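Local coordinates for chemotaxis protein cheA (Thermotoga maritima, PDB 1TQG) that probably relays phosphoryl groups in bacterial chemotaxis signalling, serving as the phosphotransfer domain of a histidine kinase, at residues 9-12 with 13-17; 34-37 with 38-42. One frame throughout, in Å; residues are numbered along the deposited sequence.

Contact 1: 9-12 with 13-17; sequences VFVD and ETKEY
The hydroxyl of T14 sits over the ring of F10, one turn back along the same helix. In one of its two conformers, T14 OG1 lies 3.6 Å above the F10 ring plane, over its centre. It also donates to that residue's backbone, with 2.9 Å between T14 OG1 and F10 O. It meets the oxygen from above the carbonyl plane, 40° out of it. T14 N reaches F10 O from the opposite face, so two donors grip one acceptor. The F10 ring gets there because CG is anti to the backbone N (chi1 175°), which puts it beside its own carbonyl carbon. On another side of the helix, V11 CG1 lies 4.0 Å from K15 CE, the two side chains running alongside each other. K15 NZ goes on to a salt bridge with D101. Farther out, F57 meets the F10 ring edge-to-face and M55 touches it. L48 and V100 touch T14. With a leucine in place of F10, T14 OG1 would probably lose the aromatic face beneath it, and F57 its ring partner. A threonine hydroxyl bonding back to the carbonyl four residues earlier is a common helix feature, here on helix 3-30 of the Hpt four-helix bundle.

Contact 2: 34-37 with 38-42; sequences DMEL and INEAF
L37 and E40 lie side by side on the first turns of helix 35-55. L37 CD2 is 3.7 Å from both E40 OE1 and E40 OE2, so one methyl meets the whole carboxylate. E40 is extended beyond CG, and its OE1 is hydrogen-bonded to T24 of helix 3-30. E36 crosses E40 at about a right angle. Their acids come close, with E36 OE2 4.4 Å from E40 OE2. R43 forms a salt bridge with E36 OE2 and probably eases the like charges. E36 has two conformers; in the one described, the chain bends at chi2 (43°), which curls the carboxylate back towards the helix. E36 OE1 then comes to 3.8 Å from N39 ND2, the carboxylate and amide planes 69° apart. N39 CG is anti to its carbonyl carbon (chi1 -66°), which lays the amide back over M35 O. N39 ND2 stands 3.0 Å from M35 O, but the angle is too poor for a hydrogen bond. That carbonyl accepts from N39 N instead. M35 and I38 point the same way, their side chains touching at M35 SD and I38 CD1, 4.1 Å apart. S77 lies against M35, while I38 packs on L28, R75 and I81. D34 precedes the helix. D34 OD1 accepts from E36 N at 2.9 Å, met on the anti side and somewhat out of the carboxylate plane, and weakly from L37 N. D34 O accepts from I38 N. This is an aspartate N-cap, which starts the second helix of the Hpt four-helix bundle.

Contact 1 comes first, near the N terminus, within helix 3-30. That helix runs on to its end, and a short turn leads to contact 2, which opens helix 35-55. Each contact spans only neighbouring turns of one helix, so neither closes a loop. They stand in series, without nesting or crossing. The centres of contact 1 and contact 2 are about 20 Å apart. The nearest atoms of contact 1 and contact 2 are about 7 Å apart, so they do not touch. Side chains of both also touch other helices. Residues 9-17 face helices 35-55 and 83-103. Residues 34-42 face helices 3-30 and 58-75. Between them, the two contacts reach all four helices of the Hpt domain.

Contact 1: 9-12 with 13-17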
loop_
_atom_site.group_PDB
_atom_site.type_symbol
_atom_site.label_atom_id
_atom_site.label_comp_id
_atom_site.label_asym_id
_atom_site.label_seq_id
_atom_site.Cartn_x
_atom_site.Cartn_y
_atom_site.Cartn_z
ATOM N N VAL A 9 -10.834 -7.236 12.109
ATOM C CA VAL A 9 -9.392 -7.382 12.328
ATOM C C VAL A 9 -8.616 -6.990 11.044
ATOM O O VAL A 9 -7.626 -6.251 11.086
ATOM C CB VAL A 9 -9.026 -8.792 12.770
ATOM C CG1 VAL A 9 -7.505 -8.973 12.800
ATOM C CG2 VAL A 9 -9.629 -9.111 14.133
ATOM N N PHE A 10 -9.054 -7.494 9.904
ATOM C CA PHE A 10 -8.498 -7.148 8.640
ATOM C C PHE A 10 -8.465 -5.616 8.421
ATOM O O PHE A 10 -7.420 -5.075 8.005
ATOM C CB PHE A 10 -9.290 -7.819 7.509
ATOM C CG PHE A 10 -8.850 -7.430 6.126
ATOM C CD1 PHE A 10 -7.820 -8.099 5.517
ATOM C CD2 PHE A 10 -9.503 -6.476 5.426
ATOM C CE1 PHE A 10 -7.432 -7.765 4.223
ATOM C CE2 PHE A 10 -9.057 -6.058 4.177
ATOM C CZ PHE A 10 -8.028 -6.740 3.563
ATOM N N VAL A 11 -9.584 -4.968 8.678
ATOM C CA VAL A 11 -9.608 -3.491 8.454
ATOM C C VAL A 11 -8.645 -2.808 9.413
ATOM O O VAL A 11 -7.896 -1.919 9.013
ATOM C CB VAL A 11 -11.079 -3.000 8.590
ATOM C CG1 VAL A 11 -11.082 -1.473 8.557
ATOM C CG2 VAL A 11 -11.948 -3.507 7.481
ATOM N N ASP A 12 -8.601 -3.235 10.690
ATOM C CA ASP A 12 -7.703 -2.605 11.655
ATOM C C ASP A 12 -6.255 -2.789 11.231
ATOM O O ASP A 12 -5.405 -1.867 11.308
ATOM C CB ASP A 12 -7.976 -3.223 13.035
ATOM C CG ASP A 12 -7.138 -2.733 14.149
ATOM O OD1 ASP A 12 -7.148 -1.525 14.448
ATOM O OD2 ASP A 12 -6.379 -3.503 14.770
ATOM N N GLU A 13 -5.909 -3.994 10.824
ATOM C CA GLU A 13 -4.526 -4.254 10.411
ATOM C C GLU A 13 -4.174 -3.466 9.167
ATOM O O GLU A 13 -3.089 -2.871 9.021
ATOM C CB GLU A 13 -4.301 -5.742 10.204
ATOM C CG GLU A 13 -4.412 -6.516 11.526
ATOM C CD GLU A 13 -3.041 -6.760 12.119
ATOM O OE1 GLU A 13 -3.076 -7.075 13.336
ATOM O OE2 GLU A 13 -1.936 -6.713 11.513
ATOM N N THR A 14 -5.049 -3.471 8.171
ATOM C CA THR A 14 -4.812 -2.741 6.931
ATOM C C THR A 14 -4.629 -1.266 7.201
ATOM O O THR A 14 -3.754 -0.638 6.573
ATOM C CB THR A 14 -6.077 -2.894 6.035
ATOM O OG1 THR A 14 -6.219 -4.242 5.552
ATOM C CG2 THR A 14 -6.001 -2.015 4.777
ATOM N N LYS A 15 -5.407 -0.674 8.107
ATOM C CA LYS A 15 -5.203 0.732 8.454
ATOM C C LYS A 15 -3.826 1.005 9.038
ATOM O O LYS A 15 -3.309 2.088 8.749
ATOM C CB LYS A 15 -6.320 1.179 9.370
ATOM C CG LYS A 15 -7.614 1.312 8.623
ATOM C CD LYS A 15 -8.746 1.872 9.492
ATOM C CE LYS A 15 -9.861 2.314 8.581
ATOM N NZ LYS A 15 -9.834 3.701 8.059
ATOM N N GLU A 16 -3.266 0.111 9.799
ATOM C CA GLU A 16 -1.913 0.327 10.279
ATOM C C GLU A 16 -0.936 0.476 9.150
ATOM O O GLU A 16 -0.075 1.371 9.147
ATOM C CB GLU A 16 -1.531 -0.852 11.211
ATOM C CG GLU A 16 -0.102 -0.901 11.624
ATOM C CD GLU A 16 0.079 -2.060 12.603
ATOM O OE1 GLU A 16 -0.665 -2.156 13.627
ATOM O OE2 GLU A 16 0.994 -2.837 12.211
ATOM N N TYR A 17 -1.055 -0.410 8.138
ATOM C CA TYR A 17 -0.142 -0.395 6.996
ATOM C C TYR A 17 -0.377 0.809 6.111
ATOM O O TYR A 17 0.584 1.407 5.618
ATOM C CB TYR A 17 -0.215 -1.697 6.165
ATOM C CG TYR A 17 0.475 -2.801 6.938
ATOM C CD1 TYR A 17 1.849 -2.906 7.064
ATOM C CD2 TYR A 17 -0.326 -3.709 7.657
ATOM C CE1 TYR A 17 2.495 -3.884 7.802
ATOM C CE2 TYR A 17 0.297 -4.720 8.405
ATOM C CZ TYR A 17 1.689 -4.775 8.459
ATOM O OH TYR A 17 2.285 -5.759 9.184
#

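Contact 2: 34-37 with 38-42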
loop_
_atom_site.group_PDB
_atom_site.type_symbol
_atom_site.label_atom_id
_atom_site.label_comp_id
_atom_site.label_asym_id
_atom_site.label_seq_id
_atom_site.Cartn_x
_atom_site.Cartn_y
_atom_site.Cartn_z
ATOM N N ASP A 34 16.011 7.975 -1.629
ATOM C CA ASP A 34 16.316 7.130 -0.472
ATOM C C ASP A 34 15.733 5.745 -0.647
ATOM O O ASP A 34 14.550 5.491 -0.520
ATOM C CB ASP A 34 15.775 7.740 0.807
ATOM C CG ASP A 34 16.251 7.020 2.068
ATOM O OD1 ASP A 34 16.596 5.831 1.999
ATOM O OD2 ASP A 34 16.280 7.716 3.142
ATOM N N MET A 35 16.609 4.811 -0.936
ATOM C CA MET A 35 16.222 3.423 -1.226
ATOM C C MET A 35 15.616 2.718 -0.033
ATOM O O MET A 35 14.841 1.765 -0.194
ATOM C CB MET A 35 17.472 2.651 -1.700
ATOM C CG MET A 35 17.856 2.924 -3.104
ATOM S SD MET A 35 16.671 2.217 -4.252
ATOM C CE MET A 35 17.087 3.099 -5.744
ATOM N N GLU A 36 15.989 3.147 1.192
ATOM C CA GLU A 36 15.368 2.490 2.332
ATOM C C GLU A 36 13.873 2.857 2.397
ATOM O O GLU A 36 13.047 2.055 2.752
ATOM C CB GLU A 36 16.122 2.841 3.607
ATOM C CG GLU A 36 15.613 2.068 4.836
ATOM C CD GLU A 36 15.322 0.593 4.684
ATOM O OE1 GLU A 36 16.002 -0.085 3.872
ATOM O OE2 GLU A 36 14.422 0.024 5.363
ATOM N N LEU A 37 13.587 4.105 2.191
ATOM C CA LEU A 37 12.206 4.528 2.187
ATOM C C LEU A 37 11.429 3.889 1.039
ATOM O O LEU A 37 10.261 3.493 1.230
ATOM C CB LEU A 37 12.096 6.020 2.124
ATOM C CG LEU A 37 12.713 6.805 3.290
ATOM C CD1 LEU A 37 12.726 8.277 2.978
ATOM C CD2 LEU A 37 12.021 6.443 4.577
ATOM N N ILE A 38 12.056 3.777 -0.126
ATOM C CA ILE A 38 11.403 3.037 -1.231
ATOM C C ILE A 38 11.092 1.627 -0.778
ATOM O O ILE A 38 9.984 1.127 -1.034
ATOM C CB ILE A 38 12.238 3.087 -2.527
ATOM C CG1 ILE A 38 12.417 4.540 -2.990
ATOM C CG2 ILE A 38 11.665 2.178 -3.584
ATOM C CD1 ILE A 38 13.415 4.629 -4.110
ATOM N N ASN A 39 12.046 0.970 -0.168
ATOM C CA ASN A 39 11.858 -0.363 0.338
ATOM C C ASN A 39 10.735 -0.435 1.409
ATOM O O ASN A 39 9.926 -1.377 1.381
ATOM C CB ASN A 39 13.133 -0.939 0.919
ATOM C CG ASN A 39 14.183 -1.149 -0.138
ATOM O OD1 ASN A 39 13.942 -1.447 -1.276
ATOM N ND2 ASN A 39 15.416 -1.095 0.278
ATOM N N GLU A 40 10.650 0.525 2.286
ATOM C CA GLU A 40 9.588 0.576 3.267
ATOM C C GLU A 40 8.210 0.575 2.631
ATOM O O GLU A 40 7.273 -0.082 3.073
ATOM C CB GLU A 40 9.662 1.830 4.120
ATOM C CG GLU A 40 10.709 1.917 5.151
ATOM C CD GLU A 40 10.668 3.188 5.982
ATOM O OE1 GLU A 40 9.737 4.009 6.101
ATOM O OE2 GLU A 40 11.742 3.338 6.557
ATOM N N ALA A 41 8.105 1.431 1.628
ATOM C CA ALA A 41 6.830 1.487 0.924
ATOM C C ALA A 41 6.530 0.196 0.196
ATOM O O ALA A 41 5.353 -0.275 0.278
ATOM C CB ALA A 41 6.877 2.657 -0.050
ATOM N N PHE A 42 7.505 -0.363 -0.504
ATOM C CA PHE A 42 7.319 -1.650 -1.119
ATOM C C PHE A 42 6.794 -2.709 -0.125
ATOM O O PHE A 42 5.847 -3.420 -0.416
ATOM C CB PHE A 42 8.659 -2.078 -1.797
ATOM C CG PHE A 42 8.558 -3.517 -2.292
ATOM C CD1 PHE A 42 7.876 -3.819 -3.466
ATOM C CD2 PHE A 42 9.092 -4.525 -1.544
ATOM C CE1 PHE A 42 7.692 -5.127 -3.853
ATOM C CE2 PHE A 42 8.907 -5.849 -1.931
ATOM C CZ PHE A 42 8.195 -6.138 -3.090
#